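Local coordinates for protein probable enoyl-CoA hydratase/isomerase (Pseudomonas aeruginosa PAO1, PDB 5WYD) that probably acts as an enoyl-CoA hydratase/isomerase of the crotonase superfamily, with a role in biosynthesis of the diffusible signal factor, at residues A[63-68]-A[113-118]; A[70-75]-A[117-122]; A[124-129]-A[142-147]; A[131-136]-A[190-195]. The protein carries 1 engineered substitution. All coordinates share one frame; numbering follows the deposited sequence.

Contacts 1 and 4 belong to the same sheet: contact 1 joins strands 63-68 and 111-116 in its buried middle, and contact 4 adds the strand outermost within this chain, 193-195, to strand 133-137. Backbone hydrogen bonds of Ala114 and Ile116 tie the two together. Contact 2 continues from contact 1, sharing Asn117 and Gly118, but lies farther out and only partly buried, where loop 70-75 brings Lys72 and Phe73 to bound pentanedial. Contact 3 sits beside it, with strand 142-143 next to 119-121. Parallel-strand backbone bonds cross contacts 1, 2 and 4; contact 2 adds ring and alkyl packing, contact 4 a buried salt bridge, and the buried contact 3 relies on leucine packing beside two facing carboxylates.

Contact 1. Residues A[63-68]-A[113-118]; sequences ALVVTG and IAAING
Leu64 and Val66 pair with Ile113 and Ala115 to join strands 63-68 and 113-116 as parallel neighbours, the axes of the two segments approaching to 4.8 Å. Three backbone hydrogen bonds alternate along the seam. Ile113 N donates to Leu64 O (2.7 Å), Val66 N to Ile113 O (3.1 Å) and Ala115 N to Val66 O (2.9 Å), which sets Val65 opposite Ile113 and Val66 opposite Ala114.

Beyond Ala115 side chains take over the polar work. Thr67 OG1, anti to its own backbone N (chi1 -168°), donates to Ala115 O at 3.0 Å, coming in tilted from the carbonyl plane. Asn117 has CG held between its backbone N and carbonyl carbon (chi1 58°), which turns the carboxamide toward Gly68. There ND2 donates to Gly68 O, over a modelled length too short to be trusted, while OD1 takes a weak bond from Gly68 N. The carboxamide thus faces both the N-H and the C=O of Gly68, with the details of this pairing left uncertain. The Thr67 and Asn117 side chains cross at about a right angle.

Apolar contacts are looser. On one face Val65 CG2 lies 4.2 Å from Ile113 CB, and its other methyl leans on Ala115. On the opposite face Val66 CG2 stands 4.3 Å from Ala114 CB.

Helix 200-211 covers the face of Val65 and Ile113, while Cys131 packs against Val66 and Ala114 on the other. Strand 27-32 bonds to the far edge of 63-68 and strand 133-137 to that of 111-116, so the pair lies in the interior of the crotonase sheet.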
loop_
_atom_site.group_PDB
_atom_site.type_symbol
_atom_site.label_atom_id
_atom_site.label_comp_id
_atom_site.label_asym_id
_atom_site.label_seq_id
_atom_site.Cartn_x
_atom_site.Cartn_y
_atom_site.Cartn_z
ATOM N N ALA A 63 10.306 -11.083 28.737
ATOM C CA ALA A 63 10.242 -12.173 27.774
ATOM C C ALA A 63 9.032 -13.046 28.055
ATOM O O ALA A 63 8.468 -13.007 29.142
ATOM C CB ALA A 63 11.519 -13.022 27.775
ATOM N N LEU A 64 8.586 -13.761 27.026
ATOM C CA LEU A 64 7.482 -14.707 27.107
ATOM C C LEU A 64 7.849 -16.031 26.449
ATOM O O LEU A 64 8.516 -16.048 25.411
ATOM C CB LEU A 64 6.225 -14.119 26.466
ATOM C CG LEU A 64 4.877 -14.825 26.419
ATOM C CD1 LEU A 64 3.863 -13.774 26.060
ATOM C CD2 LEU A 64 4.816 -15.945 25.394
ATOM N N VAL A 65 7.431 -17.133 27.071
ATOM C CA VAL A 65 7.622 -18.480 26.549
ATOM C C VAL A 65 6.288 -19.207 26.619
ATOM O O VAL A 65 5.520 -19.006 27.568
ATOM C CB VAL A 65 8.723 -19.246 27.316
ATOM C CG1 VAL A 65 8.858 -20.689 26.813
ATOM C CG2 VAL A 65 10.062 -18.503 27.197
ATOM N N VAL A 66 5.955 -19.932 25.553
ATOM C CA VAL A 66 4.769 -20.787 25.499
ATOM C C VAL A 66 5.175 -22.188 25.056
ATOM O O VAL A 66 5.841 -22.351 24.028
ATOM C CB VAL A 66 3.682 -20.222 24.572
ATOM C CG1 VAL A 66 3.197 -18.917 25.113
ATOM C CG2 VAL A 66 4.239 -20.022 23.183
ATOM N N THR A 67 4.725 -23.201 25.796
ATOM C CA THR A 67 5.036 -24.589 25.479
ATOM C C THR A 67 3.790 -25.431 25.712
ATOM O O THR A 67 2.881 -25.028 26.445
ATOM C CB THR A 67 6.219 -25.124 26.322
ATOM O OG1 THR A 67 6.684 -26.374 25.794
ATOM C CG2 THR A 67 5.778 -25.357 27.747
ATOM N N GLY A 68 3.741 -26.589 25.063
ATOM C CA GLY A 68 2.602 -27.468 25.221
ATOM C C GLY A 68 2.792 -28.459 26.357
ATOM O O GLY A 68 3.829 -29.114 26.480
ATOM N N ILE A 113 8.743 -16.436 22.791
ATOM C CA ILE A 113 9.501 -17.568 22.295
ATOM C C ILE A 113 8.559 -18.756 22.353
ATOM O O ILE A 113 7.955 -19.021 23.401
ATOM C CB ILE A 113 10.764 -17.832 23.139
ATOM C CG1 ILE A 113 11.598 -16.577 23.318
ATOM C CG2 ILE A 113 11.650 -18.864 22.486
ATOM C CD1 ILE A 113 12.702 -16.849 24.229
ATOM N N ALA A 114 8.459 -19.484 21.253
ATOM C CA ALA A 114 7.595 -20.645 21.171
ATOM C C ALA A 114 8.451 -21.886 21.320
ATOM O O ALA A 114 9.311 -22.145 20.480
ATOM C CB ALA A 114 6.882 -20.668 19.830
ATOM N N ALA A 115 8.209 -22.653 22.377
ATOM C CA ALA A 115 8.951 -23.876 22.640
ATOM C C ALA A 115 8.081 -25.064 22.259
ATOM O O ALA A 115 7.170 -25.432 23.003
ATOM C CB ALA A 115 9.348 -23.933 24.113
ATOM N N ILE A 116 8.453 -25.738 21.186
ATOM C CA ILE A 116 7.669 -26.821 20.615
ATOM C C ILE A 116 8.163 -28.137 21.202
ATOM O O ILE A 116 9.163 -28.704 20.762
ATOM C CB ILE A 116 7.758 -26.819 19.091
ATOM C CG1 ILE A 116 7.353 -25.442 18.556
ATOM C CG2 ILE A 116 6.894 -27.945 18.529
ATOM C CD1 ILE A 116 7.435 -25.302 17.068
ATOM N N ASN A 117 7.447 -28.645 22.187
ATOM C CA ASN A 117 7.814 -29.916 22.773
ATOM C C ASN A 117 7.000 -31.068 22.211
ATOM O O ASN A 117 7.341 -32.217 22.473
ATOM C CB ASN A 117 7.712 -29.847 24.306
ATOM C CG ASN A 117 6.333 -29.462 24.796
ATOM O OD1 ASN A 117 5.497 -28.989 24.034
ATOM N ND2 ASN A 117 6.079 -29.706 26.081
ATOM N N GLY A 118 5.969 -30.797 21.421
ATOM C CA GLY A 118 5.110 -31.849 20.908
ATOM C C GLY A 118 4.550 -31.544 19.531
ATOM O O GLY A 118 5.016 -30.633 18.845
#

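Contact 2. Residues A[70-75]-A[117-122]. With PTD (pentanedial), chain G.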
loop_
_atom_site.group_PDB
_atom_site.type_symbol
_atom_site.label_atom_id
_atom_site.label_comp_id
_atom_site.label_asym_id
_atom_site.label_seq_id
_atom_site.Cartn_x
_atom_site.Cartn_y
_atom_site.Cartn_z
ATOM N N GLY A 70 2.964 -31.621 28.482
ATOM C CA GLY A 70 3.305 -32.965 28.107
ATOM C C GLY A 70 4.286 -32.978 26.953
ATOM O O GLY A 70 4.438 -32.003 26.208
ATOM N N PRO A 71 4.996 -34.097 26.814
ATOM C CA PRO A 71 5.979 -34.223 25.729
ATOM C C PRO A 71 5.366 -34.415 24.359
ATOM O O PRO A 71 6.034 -34.200 23.346
ATOM C CB PRO A 71 6.793 -35.453 26.153
ATOM C CG PRO A 71 5.829 -36.262 26.937
ATOM C CD PRO A 71 4.928 -35.301 27.651
ATOM N N LYS A 72 4.153 -34.932 24.300
ATOM C CA LYS A 72 3.632 -35.424 23.035
ATOM C C LYS A 72 3.093 -34.303 22.146
ATOM O O LYS A 72 3.343 -34.303 20.939
ATOM C CB LYS A 72 2.571 -36.480 23.330
ATOM C CG LYS A 72 2.377 -37.593 22.296
ATOM C CD LYS A 72 1.856 -37.160 20.951
ATOM C CE LYS A 72 1.565 -38.359 20.114
ATOM N NZ LYS A 72 0.286 -38.911 20.582
ATOM N N PHE A 73 2.343 -33.349 22.708
ATOM C CA PHE A 73 1.679 -32.299 21.921
ATOM C C PHE A 73 2.099 -30.909 22.373
ATOM O O PHE A 73 1.843 -30.534 23.518
ATOM C CB PHE A 73 0.152 -32.395 22.020
ATOM C CG PHE A 73 -0.398 -33.663 21.497
ATOM C CD1 PHE A 73 -0.536 -34.753 22.317
ATOM C CD2 PHE A 73 -0.785 -33.768 20.188
ATOM C CE1 PHE A 73 -1.061 -35.926 21.831
ATOM C CE2 PHE A 73 -1.301 -34.940 19.683
ATOM C CZ PHE A 73 -1.441 -36.020 20.503
ATOM N N PHE A 74 2.694 -30.127 21.465
ATOM C CA PHE A 74 2.832 -28.708 21.752
ATOM C C PHE A 74 1.463 -28.053 21.732
ATOM O O PHE A 74 1.019 -27.474 22.735
ATOM C CB PHE A 74 3.754 -28.054 20.720
ATOM C CG PHE A 74 3.703 -26.553 20.740
ATOM C CD1 PHE A 74 4.537 -25.838 21.587
ATOM C CD2 PHE A 74 2.815 -25.847 19.940
ATOM C CE1 PHE A 74 4.494 -24.459 21.636
ATOM C CE2 PHE A 74 2.766 -24.458 19.999
ATOM C CZ PHE A 74 3.605 -23.771 20.850
ATOM N N SER A 75 0.760 -28.181 20.609
ATOM C CA SER A 75 -0.607 -27.700 20.538
ATOM C C SER A 75 -1.296 -28.364 19.363
ATOM O O SER A 75 -0.762 -28.385 18.249
ATOM C CB SER A 75 -0.662 -26.182 20.404
ATOM O OG SER A 75 -2.014 -25.743 20.466
ATOM N N ASN A 117 7.447 -28.645 22.187
ATOM C CA ASN A 117 7.814 -29.916 22.773
ATOM C C ASN A 117 7.000 -31.068 22.211
ATOM O O ASN A 117 7.341 -32.217 22.473
ATOM C CB ASN A 117 7.712 -29.847 24.306
ATOM C CG ASN A 117 6.333 -29.462 24.796
ATOM O OD1 ASN A 117 5.497 -28.989 24.034
ATOM N ND2 ASN A 117 6.079 -29.706 26.081
ATOM N N GLY A 118 5.969 -30.797 21.421
ATOM C CA GLY A 118 5.110 -31.849 20.908
ATOM C C GLY A 118 4.550 -31.544 19.531
ATOM O O GLY A 118 5.016 -30.633 18.845
ATOM N N TYR A 119 3.557 -32.351 19.103
ATOM C CA TYR A 119 2.909 -32.082 17.815
ATOM C C TYR A 119 2.303 -30.703 17.845
ATOM O O TYR A 119 1.551 -30.372 18.766
ATOM C CB TYR A 119 1.780 -33.058 17.486
ATOM C CG TYR A 119 2.229 -34.407 17.138
ATOM C CD1 TYR A 119 2.723 -35.221 18.104
ATOM C CD2 TYR A 119 2.158 -34.878 15.846
ATOM C CE1 TYR A 119 3.144 -36.447 17.819
ATOM C CE2 TYR A 119 2.586 -36.143 15.551
ATOM C CZ TYR A 119 3.076 -36.922 16.569
ATOM O OH TYR A 119 3.530 -38.189 16.319
ATOM N N ALA A 120 2.618 -29.917 16.829
ATOM C CA ALA A 120 2.028 -28.603 16.630
ATOM C C ALA A 120 1.343 -28.638 15.277
ATOM O O ALA A 120 1.995 -28.559 14.232
ATOM C CB ALA A 120 3.076 -27.507 16.688
ATOM N N MET A 121 0.024 -28.670 15.287
ATOM C CA MET A 121 -0.688 -28.717 14.029
ATOM C C MET A 121 -1.900 -27.810 14.129
ATOM O O MET A 121 -2.375 -27.492 15.221
ATOM C CB MET A 121 -1.044 -30.162 13.648
ATOM C CG MET A 121 0.192 -31.092 13.583
ATOM S SD MET A 121 -0.228 -32.782 13.155
ATOM C CE MET A 121 -0.830 -32.541 11.490
ATOM N N GLY A 122 -2.340 -27.346 12.968
ATOM C CA GLY A 122 -3.476 -26.446 12.867
ATOM C C GLY A 122 -3.275 -25.175 13.670
ATOM O O GLY A 122 -2.271 -24.463 13.515
HETATM C C1 PTD G . -1.739 -37.961 13.632
HETATM C C2 PTD G . -2.430 -37.987 15.000
HETATM C C3 PTD G . -1.786 -39.130 15.787
HETATM C C4 PTD G . -2.570 -39.392 17.058
HETATM C C5 PTD G . -1.671 -39.985 18.158
HETATM O O1 PTD G . -1.810 -38.941 12.961
HETATM O O5 PTD G . -1.219 -39.290 19.035
#
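Lys72 and Ser75 run parallel to Tyr119 and Met121, with Tyr119 N bonded to Lys72 O (2.7 Å), Ser75 N to Tyr119 O (3.0 Å) and Met121 N to Ser75 O (3.1 Å), although the chain of 70-75 turns a corner at Phe74. Gly118 lies at the closest passage, its CA only 3.6 Å from Phe73 CA; with no side chain it lets the two backbones come this near.

Lys72 O sits in the Tyr119 ring plane at the edge, 3.0 Å from Tyr119 CD1, while the lysine CD and CE pass obliquely above the CD1-CE1 side of the ring, CE 3.4 Å from Tyr119 CE1. The bend at chi2 (-65°) lays CD over one face of the Phe73 ring, offset toward the rim. The Phe73 and Tyr119 rings are tilted against each other by 38°, and Phe73 CD2 touches Tyr119 CB. Phe74 turns the other way, into the interior: its CD2 meets Ala120 CB at 3.7 Å, and its ring stands nearly perpendicular to the Asn117 amide.

Phe73 CZ comes within 3.6 Å of pentanedial O5. Lys72 NZ is modelled too close to that same oxygen for its geometry to be relied on, though pentanedial is a dialdehyde that readily reacts with lysine amines. In crotonases the two N-H groups of the oxyanion hole come from loops such as these, just past each segment; the backbone pairing is consistent with holding those two loops in register.

Contact 3. Residues A[124-129]-A[142-147]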
loop_
_atom_site.group_PDB
_atom_site.type_symbol
_atom_site.label_atom_id
_atom_site.label_comp_id
_atom_site.label_asym_id
_atom_site.label_seq_id
_atom_site.Cartn_x
_atom_site.Cartn_y
_atom_site.Cartn_z
ATOM N N GLY A 124 -2.380 -24.836 16.611
ATOM C CA GLY A 124 -1.142 -24.879 17.368
ATOM C C GLY A 124 0.011 -24.318 16.572
ATOM O O GLY A 124 0.809 -23.527 17.079
ATOM N N LEU A 125 0.090 -24.689 15.301
ATOM C CA LEU A 125 1.133 -24.144 14.451
ATOM C C LEU A 125 0.954 -22.640 14.299
ATOM O O LEU A 125 1.904 -21.865 14.450
ATOM C CB LEU A 125 1.077 -24.847 13.104
ATOM C CG LEU A 125 2.201 -24.530 12.142
ATOM C CD1 LEU A 125 3.526 -24.513 12.897
ATOM C CD2 LEU A 125 2.206 -25.580 11.036
ATOM N N GLU A 126 -0.293 -22.219 14.097
ATOM C CA GLU A 126 -0.618 -20.808 13.965
ATOM C C GLU A 126 -0.221 -20.069 15.212
ATOM O O GLU A 126 0.281 -18.938 15.149
ATOM C CB GLU A 126 -2.113 -20.673 13.706
ATOM C CG GLU A 126 -2.438 -21.079 12.298
ATOM C CD GLU A 126 -3.901 -21.180 12.001
ATOM O OE1 GLU A 126 -4.619 -21.908 12.708
ATOM O OE2 GLU A 126 -4.356 -20.428 11.117
ATOM N N CYS A 127 -0.438 -20.703 16.355
ATOM C CA CYS A 127 -0.028 -20.102 17.600
ATOM C C CYS A 127 1.476 -19.924 17.631
ATOM O O CYS A 127 1.973 -18.862 18.019
ATOM C CB CYS A 127 -0.474 -20.970 18.757
ATOM S SG CYS A 127 0.290 -20.395 20.261
ATOM N N ALA A 128 2.217 -20.936 17.180
ATOM C CA ALA A 128 3.666 -20.830 17.207
ATOM C C ALA A 128 4.132 -19.685 16.341
ATOM O O ALA A 128 4.985 -18.886 16.754
ATOM C CB ALA A 128 4.286 -22.136 16.716
ATOM N N LEU A 129 3.524 -19.550 15.165
ATOM C CA LEU A 129 3.893 -18.495 14.237
ATOM C C LEU A 129 3.692 -17.118 14.860
ATOM O O LEU A 129 4.500 -16.209 14.640
ATOM C CB LEU A 129 3.052 -18.645 12.974
ATOM C CG LEU A 129 3.248 -19.871 12.061
ATOM C CD1 LEU A 129 2.249 -19.889 10.901
ATOM C CD2 LEU A 129 4.654 -19.867 11.536
ATOM N N MET A 142 5.063 -30.446 12.435
ATOM C CA MET A 142 4.174 -29.308 12.295
ATOM C C MET A 142 3.571 -29.255 10.908
ATOM O O MET A 142 4.294 -29.285 9.913
ATOM C CB MET A 142 4.928 -28.027 12.574
ATOM C CG MET A 142 5.622 -28.054 13.883
ATOM S SD MET A 142 7.143 -27.155 13.705
ATOM C CE MET A 142 8.069 -28.269 12.635
ATOM N N ALA A 143 2.256 -29.138 10.855
ATOM C CA ALA A 143 1.579 -29.037 9.583
ATOM C C ALA A 143 0.245 -28.366 9.798
ATOM O O ALA A 143 -0.180 -28.113 10.932
ATOM C CB ALA A 143 1.376 -30.395 8.929
ATOM N N LEU A 144 -0.330 -27.944 8.686
ATOM C CA LEU A 144 -1.698 -27.457 8.706
ATOM C C LEU A 144 -2.596 -28.479 8.026
ATOM O O LEU A 144 -2.573 -28.597 6.789
ATOM C CB LEU A 144 -1.797 -26.098 8.021
ATOM C CG LEU A 144 -0.972 -25.002 8.708
ATOM C CD1 LEU A 144 -1.122 -23.682 7.985
ATOM C CD2 LEU A 144 -1.329 -24.844 10.190
ATOM N N PRO A 145 -3.443 -29.179 8.774
ATOM C CA PRO A 145 -4.303 -30.222 8.201
ATOM C C PRO A 145 -5.731 -29.749 7.987
ATOM O O PRO A 145 -6.590 -30.573 7.657
ATOM C CB PRO A 145 -4.294 -31.283 9.306
ATOM C CG PRO A 145 -4.227 -30.433 10.574
ATOM C CD PRO A 145 -3.363 -29.251 10.240
ATOM N N GLU A 146 -5.982 -28.459 8.169
ATOM C CA GLU A 146 -7.330 -27.959 8.045
ATOM C C GLU A 146 -7.835 -28.153 6.635
ATOM O O GLU A 146 -9.013 -28.441 6.435
ATOM C CB GLU A 146 -7.339 -26.504 8.481
ATOM C CG GLU A 146 -6.037 -25.829 8.288
ATOM C CD GLU A 146 -5.364 -25.509 9.597
ATOM O OE1 GLU A 146 -4.173 -25.202 9.543
ATOM O OE2 GLU A 146 -5.995 -25.581 10.671
ATOM N N ALA A 147 -6.966 -28.006 5.641
ATOM C CA ALA A 147 -7.425 -28.177 4.265
ATOM C C ALA A 147 -7.984 -29.573 4.035
ATOM O O ALA A 147 -8.913 -29.747 3.240
ATOM C CB ALA A 147 -6.296 -27.883 3.281
#
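Leu125 and Leu144 meet through different first torsions: Leu125 has CG anti to its backbone N (chi1 -173°), whereas Leu144 keeps CG beside the N (chi1 -62°) and stretches out beyond it. The two side chains cross at about a right angle, with CD2 of Leu125 3.7 Å from CD2 of Leu144. The other methyl of Leu125, CD1, rests on Met142 CB at 3.8 Å. Between these two neighbours Leu125 CD2 packs on the main chain, 3.5 Å from Ala143 O. Met142 bends away past this point at chi2 and chi3, so it offers Leu125 only its CB. The contact is therefore one leucine of helix 123-130 seated across the exit of strand 142-143, with Ile174 of helix 157-176 touching Leu144.

At the next residue of the helix, Glu126 OE1 lies 4.4 Å from Glu146 OE2. Glu126 is held by its second oxygen, OE2, which accepts a hydrogen bond from Ala155 N and a weak one from Gly157 N. Two carboxylates facing each other, one from the first turns of the glycine-led helix 123-130 and one from the start of helix 146-149, are the hallmark of crotonase-fold enoyl-CoA hydratases, consistent with the activity assigned to this family.

Contact 4. Residues A[131-136]-A[190-195]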
loop_
_atom_site.group_PDB
_atom_site.type_symbol
_atom_site.label_atom_id
_atom_site.label_comp_id
_atom_site.label_asym_id
_atom_site.label_seq_id
_atom_site.Cartn_x
_atom_site.Cartn_y
_atom_site.Cartn_z
ATOM N N CYS A 131 4.205 -16.240 17.774
ATOM C CA CYS A 131 5.399 -16.040 18.583
ATOM C C CYS A 131 6.559 -15.532 17.733
ATOM O O CYS A 131 6.689 -15.874 16.551
ATOM C CB CYS A 131 5.807 -17.347 19.223
ATOM S SG CYS A 131 4.439 -18.102 20.026
ATOM N N ASP A 132 7.413 -14.708 18.347
ATOM C CA ASP A 132 8.550 -14.175 17.599
ATOM C C ASP A 132 9.551 -15.257 17.204
ATOM O O ASP A 132 10.022 -15.282 16.063
ATOM C CB ASP A 132 9.281 -13.110 18.405
ATOM C CG ASP A 132 8.393 -11.989 18.798
ATOM O OD1 ASP A 132 7.508 -11.597 18.001
ATOM O OD2 ASP A 132 8.613 -11.463 19.892
ATOM N N ILE A 133 9.910 -16.146 18.120
ATOM C CA ILE A 133 10.977 -17.103 17.859
ATOM C C ILE A 133 10.459 -18.492 18.172
ATOM O O ILE A 133 9.693 -18.699 19.118
ATOM C CB ILE A 133 12.216 -16.788 18.720
ATOM C CG1 ILE A 133 12.536 -15.310 18.629
ATOM C CG2 ILE A 133 13.430 -17.579 18.234
ATOM C CD1 ILE A 133 13.634 -14.857 19.546
ATOM N N ARG A 134 10.908 -19.458 17.403
ATOM C CA ARG A 134 10.469 -20.825 17.601
ATOM C C ARG A 134 11.646 -21.754 17.851
ATOM O O ARG A 134 12.610 -21.772 17.081
ATOM C CB ARG A 134 9.648 -21.285 16.406
ATOM C CG ARG A 134 8.326 -20.580 16.329
ATOM C CD ARG A 134 7.870 -20.450 14.906
ATOM N NE ARG A 134 8.770 -19.599 14.164
ATOM C CZ ARG A 134 8.735 -18.281 14.232
ATOM N NH1 ARG A 134 7.843 -17.685 15.004
ATOM N NH2 ARG A 134 9.585 -17.556 13.528
ATOM N N ILE A 135 11.546 -22.531 18.926
ATOM C CA ILE A 135 12.530 -23.539 19.301
ATOM C C ILE A 135 11.815 -24.883 19.329
ATOM O O ILE A 135 10.856 -25.053 20.090
ATOM C CB ILE A 135 13.140 -23.234 20.681
ATOM C CG1 ILE A 135 13.730 -21.832 20.725
ATOM C CG2 ILE A 135 14.197 -24.265 21.060
ATOM C CD1 ILE A 135 14.353 -21.535 22.055
ATOM N N ALA A 136 12.320 -25.861 18.573
ATOM C CA ALA A 136 11.630 -27.142 18.516
ATOM C C ALA A 136 12.554 -28.326 18.786
ATOM O O ALA A 136 13.746 -28.316 18.451
ATOM C CB ALA A 136 10.949 -27.348 17.156
ATOM N N LEU A 190 11.278 -22.197 9.032
ATOM C CA LEU A 190 10.118 -22.197 9.913
ATOM C C LEU A 190 10.524 -22.121 11.377
ATOM O O LEU A 190 9.869 -21.444 12.168
ATOM C CB LEU A 190 9.277 -23.436 9.665
ATOM C CG LEU A 190 8.155 -23.654 10.657
ATOM C CD1 LEU A 190 7.249 -22.444 10.756
ATOM C CD2 LEU A 190 7.370 -24.869 10.183
ATOM N N VAL A 191 11.584 -22.824 11.761
ATOM C CA VAL A 191 12.076 -22.812 13.129
ATOM C C VAL A 191 13.501 -22.269 13.117
ATOM O O VAL A 191 14.282 -22.570 12.204
ATOM C CB VAL A 191 11.997 -24.203 13.781
ATOM C CG1 VAL A 191 10.545 -24.614 13.921
ATOM C CG2 VAL A 191 12.775 -25.239 12.994
ATOM N N GLU A 192 13.774 -21.346 14.041
ATOM C CA GLU A 192 15.115 -20.791 14.190
ATOM C C GLU A 192 16.111 -21.798 14.758
ATOM O O GLU A 192 17.304 -21.710 14.466
ATOM C CB GLU A 192 15.092 -19.519 15.030
ATOM C CG GLU A 192 14.398 -18.385 14.319
ATOM C CD GLU A 192 12.943 -18.656 14.105
ATOM O OE1 GLU A 192 12.304 -19.018 15.119
ATOM O OE2 GLU A 192 12.470 -18.588 12.939
ATOM N N GLN A 193 15.685 -22.652 15.685
ATOM C CA GLN A 193 16.595 -23.630 16.289
ATOM C C GLN A 193 15.921 -24.984 16.514
ATOM O O GLN A 193 14.709 -25.068 16.717
ATOM C CB GLN A 193 17.164 -23.104 17.623
ATOM C CG GLN A 193 17.908 -24.149 18.431
ATOM C CD GLN A 193 18.381 -23.628 19.750
ATOM O OE1 GLN A 193 18.223 -22.443 20.047
ATOM N NE2 GLN A 193 18.931 -24.518 20.585
ATOM N N VAL A 194 16.742 -26.047 16.520
ATOM C CA VAL A 194 16.312 -27.418 16.794
ATOM C C VAL A 194 17.006 -27.846 18.074
ATOM O O VAL A 194 18.168 -27.496 18.312
ATOM C CB VAL A 194 16.638 -28.426 15.668
ATOM C CG1 VAL A 194 16.356 -29.864 16.131
ATOM C CG2 VAL A 194 15.864 -28.105 14.434
ATOM N N VAL A 195 16.273 -28.541 18.933
ATOM C CA VAL A 195 16.830 -28.957 20.203
ATOM C C VAL A 195 16.553 -30.438 20.453
ATOM O O VAL A 195 15.665 -31.053 19.855
ATOM C CB VAL A 195 16.276 -28.069 21.321
ATOM C CG1 VAL A 195 14.920 -28.573 21.751
ATOM C CG2 VAL A 195 17.267 -27.961 22.467
#
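Ala136 O accepts from Val195 N at 2.6 Å, the shortest backbone bond by which strand 193-195 joins strand 133-137 as the last, parallel strand of the crotonase sheet within this chain. Ala136 N returns a bond to Gln193 O (3.1 Å). Farther back the pairing weakens, and Arg134 O receives only weak bonds from Glu192 N and Gln193 N.

Side chains make up for this. Glu192, bent at chi2 (65°), curls back so that OE1 takes the backbone N-H of Arg134 at 2.7 Å, nearly along the C-O axis. Its OE2 forms a salt bridge with Arg134 NH2 (3.1 Å), reached from above the carboxylate plane; the guanidinium and carboxylate planes are almost perpendicular. Arg134 NE gives a further hydrogen bond to Leu190 O at 2.9 Å, and NH1 a weak one to Cys131 O. Each nitrogen of the buried guanidinium thus has a partner, that of NH1 being weakly bound, and its charge is probably balanced by Glu192.

Lys171 of the third subunit forms a salt bridge with Asp132, and Trp169 of that subunit packs on Glu192, so this end of the strand pair takes part in a subunit interface. Beside the carboxylate, Ile133 CG2 lies 3.6 Å from Glu192 OE1.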